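Myo-inositol dehydrogenase (Corynebacterium glutamicum, PDB 3EUW) probably oxidises myo-inositol with NAD+ as an inositol 2-dehydrogenase of the Gfo/Idh/MocA family, working as a tetramer. Local coordinates at residues Gly16-His19 with Ala20-Ala24; Ala24-Pro27 with Asp28-Leu31; Gln43-Ala46 with Glu47-Ala51. All coordinates share one frame; numbering follows the deposited sequence.

Contact 1 (Gly16-His19 with Ala20-Ala24); sequences GHVH and AANIA. With NA (sodium ion), chain E.
Val18 CG1 lies opposite the backbone N (chi1 171°), while Asn22 turns CG back beside its own N (chi1 -72°); together these torsions set the two side chains alongside each other and heading in a common direction, with Val18 CG1 3.4 Å from Asn22 ND2. Both sit on helix 14-25, the first helix of the Rossmann fold, and Gly16 fits the last glycine of a GxGxxG pattern, consistent with a dinucleotide-binding start. Four consecutive i to i+4 bonds define the helix here: Ala20, Ala21, Asn22 and Ile23 donate their N-H groups to the carbonyls of Gly16, His17, Val18 and His19. The last is the shortest, with Ile23 N 2.7 Å from His19 O. Ile23 also lays its CG1 3.1 Å from His19 O, a close C-H to oxygen approach to the same carbonyl.

Two waters tie Asn22 to the preceding turn. One donates to Val18 O and, weakly, to Asn22 OD1; the other accepts from Asn22 ND2 at 2.6 Å and also bonds to His19 ND1. Beyond the helix, Asn22 OD1 takes a hydrogen bond from Lys287 and His19 NE2 pairs with Glu95, so both ends of the amide and both ring nitrogens have partners. At the C-terminal end two successive carbonyls turn to a sodium ion, with Ile23 O at 2.4 Å and Ala24 O at 2.5 Å from the metal.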
# COMPACT_ATOMS: atom_id res chain seq x y z
N GLY A 16 -5.34 -26.78 -21.59
CA GLY A 16 -6.50 -27.62 -21.85
C GLY A 16 -7.21 -27.93 -20.55
O GLY A 16 -8.44 -27.95 -20.48
N HIS A 17 -6.45 -28.18 -19.49
CA HIS A 17 -7.04 -28.49 -18.20
C HIS A 17 -7.85 -27.33 -17.67
O HIS A 17 -8.90 -27.53 -17.06
CB HIS A 17 -5.96 -28.87 -17.19
CG HIS A 17 -5.57 -30.31 -17.23
ND1 HIS A 17 -4.85 -30.86 -18.27
CD2 HIS A 17 -5.82 -31.32 -16.37
CE1 HIS A 17 -4.68 -32.15 -18.04
NE2 HIS A 17 -5.25 -32.46 -16.90
N VAL A 18 -7.37 -26.11 -17.89
CA VAL A 18 -8.07 -24.91 -17.43
C VAL A 18 -9.39 -24.74 -18.17
O VAL A 18 -10.44 -24.55 -17.56
CB VAL A 18 -7.20 -23.65 -17.64
CG1 VAL A 18 -8.03 -22.40 -17.37
CG2 VAL A 18 -6.01 -23.69 -16.71
N HIS A 19 -9.36 -24.80 -19.49
CA HIS A 19 -10.59 -24.66 -20.26
C HIS A 19 -11.60 -25.75 -19.91
O HIS A 19 -12.78 -25.46 -19.68
CB HIS A 19 -10.28 -24.70 -21.76
CG HIS A 19 -9.55 -23.50 -22.26
ND1 HIS A 19 -10.02 -22.22 -22.09
CD2 HIS A 19 -8.40 -23.39 -22.96
CE1 HIS A 19 -9.19 -21.36 -22.66
NE2 HIS A 19 -8.20 -22.05 -23.20
N ALA A 20 -11.14 -26.99 -19.85
CA ALA A 20 -12.02 -28.11 -19.52
C ALA A 20 -12.71 -27.85 -18.20
O ALA A 20 -13.93 -27.95 -18.09
CB ALA A 20 -11.23 -29.44 -19.45
N ALA A 21 -11.92 -27.50 -17.18
CA ALA A 21 -12.49 -27.23 -15.87
C ALA A 21 -13.44 -26.03 -15.90
O ALA A 21 -14.43 -26.00 -15.18
CB ALA A 21 -11.37 -26.99 -14.86
N ASN A 22 -13.13 -25.03 -16.74
CA ASN A 22 -14.01 -23.86 -16.83
C ASN A 22 -15.30 -24.18 -17.56
O ASN A 22 -16.36 -23.67 -17.20
CB ASN A 22 -13.29 -22.68 -17.50
CG ASN A 22 -12.23 -22.06 -16.61
OD1 ASN A 22 -12.30 -22.19 -15.38
ND2 ASN A 22 -11.25 -21.38 -17.20
N ILE A 23 -15.22 -25.01 -18.59
CA ILE A 23 -16.41 -25.39 -19.35
C ILE A 23 -17.36 -26.15 -18.43
O ILE A 23 -18.56 -25.89 -18.42
CB ILE A 23 -16.04 -26.27 -20.56
CG1 ILE A 23 -15.24 -25.42 -21.56
CG2 ILE A 23 -17.32 -26.85 -21.23
CD1 ILE A 23 -14.49 -26.23 -22.59
N ALA A 24 -16.83 -27.07 -17.64
CA ALA A 24 -17.65 -27.84 -16.71
C ALA A 24 -18.38 -26.86 -15.80
O ALA A 24 -19.60 -26.92 -15.66
CB ALA A 24 -16.78 -28.77 -15.88
NA NA E . -20.77 -26.67 -17.81
O HOH W 1 -10.04 -23.75 -14.91
O HOH W 2 -11.56 -20.90 -19.71
O HOH W 3 -21.07 -28.96 -17.37

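Contact 2 (Ala24-Pro27 with Asp28-Leu31). With NA (sodium ion), chain E.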
# COMPACT_ATOMS: atom_id res chain seq x y z
N ALA A 24 -16.83 -27.07 -17.64
CA ALA A 24 -17.65 -27.84 -16.71
C ALA A 24 -18.38 -26.86 -15.80
O ALA A 24 -19.60 -26.92 -15.66
CB ALA A 24 -16.78 -28.77 -15.88
N ALA A 25 -17.62 -25.96 -15.21
CA ALA A 25 -18.16 -24.96 -14.29
C ALA A 25 -19.19 -24.02 -14.93
O ALA A 25 -20.15 -23.63 -14.27
CB ALA A 25 -17.02 -24.14 -13.69
N ASN A 26 -18.98 -23.64 -16.18
CA ASN A 26 -19.91 -22.74 -16.86
C ASN A 26 -21.22 -23.48 -17.10
O ASN A 26 -21.23 -24.55 -17.69
CB ASN A 26 -19.32 -22.27 -18.19
CG ASN A 26 -20.17 -21.20 -18.86
OD1 ASN A 26 -21.36 -21.39 -19.08
ND2 ASN A 26 -19.55 -20.07 -19.20
N PRO A 27 -22.35 -22.91 -16.65
CA PRO A 27 -23.67 -23.53 -16.80
C PRO A 27 -24.26 -23.54 -18.21
O PRO A 27 -25.17 -24.32 -18.48
CB PRO A 27 -24.53 -22.75 -15.82
CG PRO A 27 -23.97 -21.37 -15.97
CD PRO A 27 -22.47 -21.61 -15.97
N ASP A 28 -23.77 -22.67 -19.09
CA ASP A 28 -24.28 -22.61 -20.46
C ASP A 28 -23.47 -23.51 -21.40
O ASP A 28 -23.76 -23.59 -22.59
CB ASP A 28 -24.22 -21.18 -21.01
CG ASP A 28 -25.20 -20.23 -20.31
OD1 ASP A 28 -26.22 -20.70 -19.75
OD2 ASP A 28 -24.94 -19.01 -20.34
N LEU A 29 -22.46 -24.18 -20.85
CA LEU A 29 -21.60 -25.02 -21.67
C LEU A 29 -21.46 -26.44 -21.17
O LEU A 29 -21.67 -26.74 -20.00
CB LEU A 29 -20.21 -24.41 -21.79
CG LEU A 29 -20.16 -22.96 -22.28
CD1 LEU A 29 -18.71 -22.51 -22.36
CD2 LEU A 29 -20.86 -22.83 -23.63
N GLU A 30 -21.07 -27.32 -22.09
CA GLU A 30 -20.88 -28.72 -21.80
C GLU A 30 -19.76 -29.23 -22.69
O GLU A 30 -19.79 -29.03 -23.90
CB GLU A 30 -22.19 -29.47 -22.08
CG GLU A 30 -22.09 -30.98 -22.10
CD GLU A 30 -23.45 -31.66 -22.12
OE1 GLU A 30 -23.53 -32.83 -22.55
OE2 GLU A 30 -24.45 -31.04 -21.70
N LEU A 31 -18.76 -29.87 -22.08
CA LEU A 31 -17.63 -30.41 -22.82
C LEU A 31 -18.00 -31.84 -23.26
O LEU A 31 -18.20 -32.71 -22.42
CB LEU A 31 -16.39 -30.44 -21.93
CG LEU A 31 -15.13 -31.03 -22.55
CD1 LEU A 31 -14.75 -30.24 -23.78
CD2 LEU A 31 -14.00 -31.01 -21.53
NA NA E . -20.77 -26.67 -17.81
O HOH W 3 -21.07 -28.96 -17.37
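Asn26 and Leu29 set their side chains obliquely across one another, the amide of Asn26 lying against the branch point of Leu29. Asn26 OD1 and CG each come within 3.8 Å of Leu29 CG, and CD1 of the leucine lies a little farther from the amide nitrogen. With CG anti to the backbone N (chi1 -173°), the asparagine side chain swings forward over the turn and presents its oxygen to the next peptide but one. Asp28 N donates to Asn26 OD1 over 2.7 Å, in the plane of the amide carbonyl, with a C=O...N angle of 159°. That short bond holds the amide oxygen in place and makes an Asx turn.

Asp28 CB passes 3.5 Å from Asn26 OD1, and its carboxylate lies alongside the Pro27 carbonyl. The backbone from Asn26 to Leu29 forms a type I beta turn, whose closing bond from Leu29 N to Asn26 O is weak at 3.4 Å. Asn26 O has a stronger partner, a sodium ion 2.2 Å away. The same ion is bound by Leu29 O and Ala24 O, with a water and Ile23 O making five ligands. Leu29 packs beyond the turn on Leu5 and on Leu290 of helix 283-299. The whole is the helix-to-strand connection of a Rossmann beta-alpha-beta unit, here built round a sodium site of four main-chain carbonyls and a water.

Contact 3 (Gln43-Ala46 with Glu47-Ala51); sequences QRLA and EANGA
Helical backbone runs through Gln43-Ala46, where Glu47 N bonds to Gln43 O at 3.0 Å with an almost straight N-H...O angle of 173°. From Ala48 onward the pattern breaks: Ala48 N makes a weak bond to Leu45 O, while Ala46 O takes two donors, Asn49 N at 2.9 Å and Ala51 N at 3.0 Å. These arrive from opposite faces of the Ala46 carbonyl plane, each well out of it. Gly50, with a positive phi of 52°, turns the chain between them.

This is how helix 39-47 of the Rossmann fold ends and its chain is led into strand 52-54, the edge strand of the parallel sheet within this chain. Asn49 folds its side chain back over the last turn, its ND2 donating to Leu45 O at 2.9 Å with the oxygen tilted out of the amide plane. The same nitrogen lies 3.6 Å from CD1 of Leu45, whose side chain crosses that of Asn49 at a slant and packs against His17 and Ala20 of helix 14-25. On the outer side Glu47 adopts the crowded chi1 of 54°, bringing CG 3.2 Å from Arg44 O. Its carboxylate oxygen OE2 remains 4.9 Å from Arg44 NE.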
# COMPACT_ATOMS: atom_id res chain seq x y z
N GLN A 43 -7.94 -39.08 -22.32
CA GLN A 43 -8.89 -39.94 -21.62
C GLN A 43 -8.97 -39.55 -20.15
O GLN A 43 -10.05 -39.49 -19.57
CB GLN A 43 -8.46 -41.41 -21.76
CG GLN A 43 -8.35 -41.88 -23.21
CD GLN A 43 -7.78 -43.29 -23.35
OE1 GLN A 43 -6.73 -43.61 -22.79
NE2 GLN A 43 -8.48 -44.12 -24.11
N ARG A 44 -7.81 -39.27 -19.57
CA ARG A 44 -7.71 -38.88 -18.17
C ARG A 44 -8.55 -37.63 -17.87
O ARG A 44 -9.31 -37.58 -16.91
CB ARG A 44 -6.25 -38.61 -17.82
CG ARG A 44 -5.92 -38.67 -16.34
CD ARG A 44 -5.79 -40.11 -15.88
NE ARG A 44 -4.90 -40.89 -16.74
CZ ARG A 44 -3.65 -40.55 -17.04
NH1 ARG A 44 -3.12 -39.44 -16.55
NH2 ARG A 44 -2.92 -41.33 -17.84
N LEU A 45 -8.39 -36.61 -18.71
CA LEU A 45 -9.11 -35.36 -18.54
C LEU A 45 -10.59 -35.52 -18.88
O LEU A 45 -11.46 -34.95 -18.22
CB LEU A 45 -8.48 -34.28 -19.41
CG LEU A 45 -9.07 -32.87 -19.29
CD1 LEU A 45 -8.95 -32.38 -17.85
CD2 LEU A 45 -8.34 -31.92 -20.24
N ALA A 46 -10.88 -36.30 -19.92
CA ALA A 46 -12.26 -36.53 -20.35
C ALA A 46 -13.14 -37.17 -19.27
O ALA A 46 -14.23 -36.68 -18.99
CB ALA A 46 -12.27 -37.41 -21.59
N GLU A 47 -12.66 -38.25 -18.67
CA GLU A 47 -13.44 -38.93 -17.64
C GLU A 47 -13.65 -38.05 -16.42
O GLU A 47 -14.62 -38.23 -15.68
CB GLU A 47 -12.75 -40.23 -17.22
CG GLU A 47 -11.31 -40.07 -16.79
CD GLU A 47 -10.68 -41.39 -16.38
OE1 GLU A 47 -11.14 -41.98 -15.38
OE2 GLU A 47 -9.73 -41.83 -17.05
N ALA A 48 -12.76 -37.09 -16.22
CA ALA A 48 -12.86 -36.18 -15.08
C ALA A 48 -13.88 -35.09 -15.36
O ALA A 48 -14.13 -34.24 -14.51
CB ALA A 48 -11.50 -35.56 -14.79
N ASN A 49 -14.47 -35.12 -16.55
CA ASN A 49 -15.46 -34.13 -16.93
C ASN A 49 -16.61 -34.75 -17.70
O ASN A 49 -17.34 -34.05 -18.41
CB ASN A 49 -14.81 -33.03 -17.77
CG ASN A 49 -13.80 -32.20 -16.99
OD1 ASN A 49 -14.18 -31.43 -16.10
ND2 ASN A 49 -12.52 -32.37 -17.30
N GLY A 50 -16.77 -36.06 -17.58
CA GLY A 50 -17.84 -36.75 -18.28
C GLY A 50 -17.87 -36.46 -19.77
O GLY A 50 -18.84 -35.89 -20.27
N ALA A 51 -16.82 -36.85 -20.48
CA ALA A 51 -16.75 -36.62 -21.92
C ALA A 51 -15.94 -37.71 -22.60
O ALA A 51 -15.25 -38.48 -21.95
CB ALA A 51 -16.14 -35.26 -22.20

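All three contacts belong to the first part of the NAD-binding Rossmann domain and follow in chain order. Contacts 1 and 2 share Ala24, with centres about 9 Å apart, and both supply carbonyls to the sodium ion, Ala24 O being common to the two, as helix 14-25 gives way to strand 29-35. Contact 3 closes the next helix, 39-47, with its centre about 11 Å from that of contact 1 and 14 Å from that of contact 2. The blocks touch directly: Ile23 CG2 lies 3.5 Å from Leu31 N, and His17 CD2 3.6 Å from Leu45 CD1. Ala24 CB meets Asn49 OD1, so the two helix ends pack together near the metal at one margin of the parallel sheet.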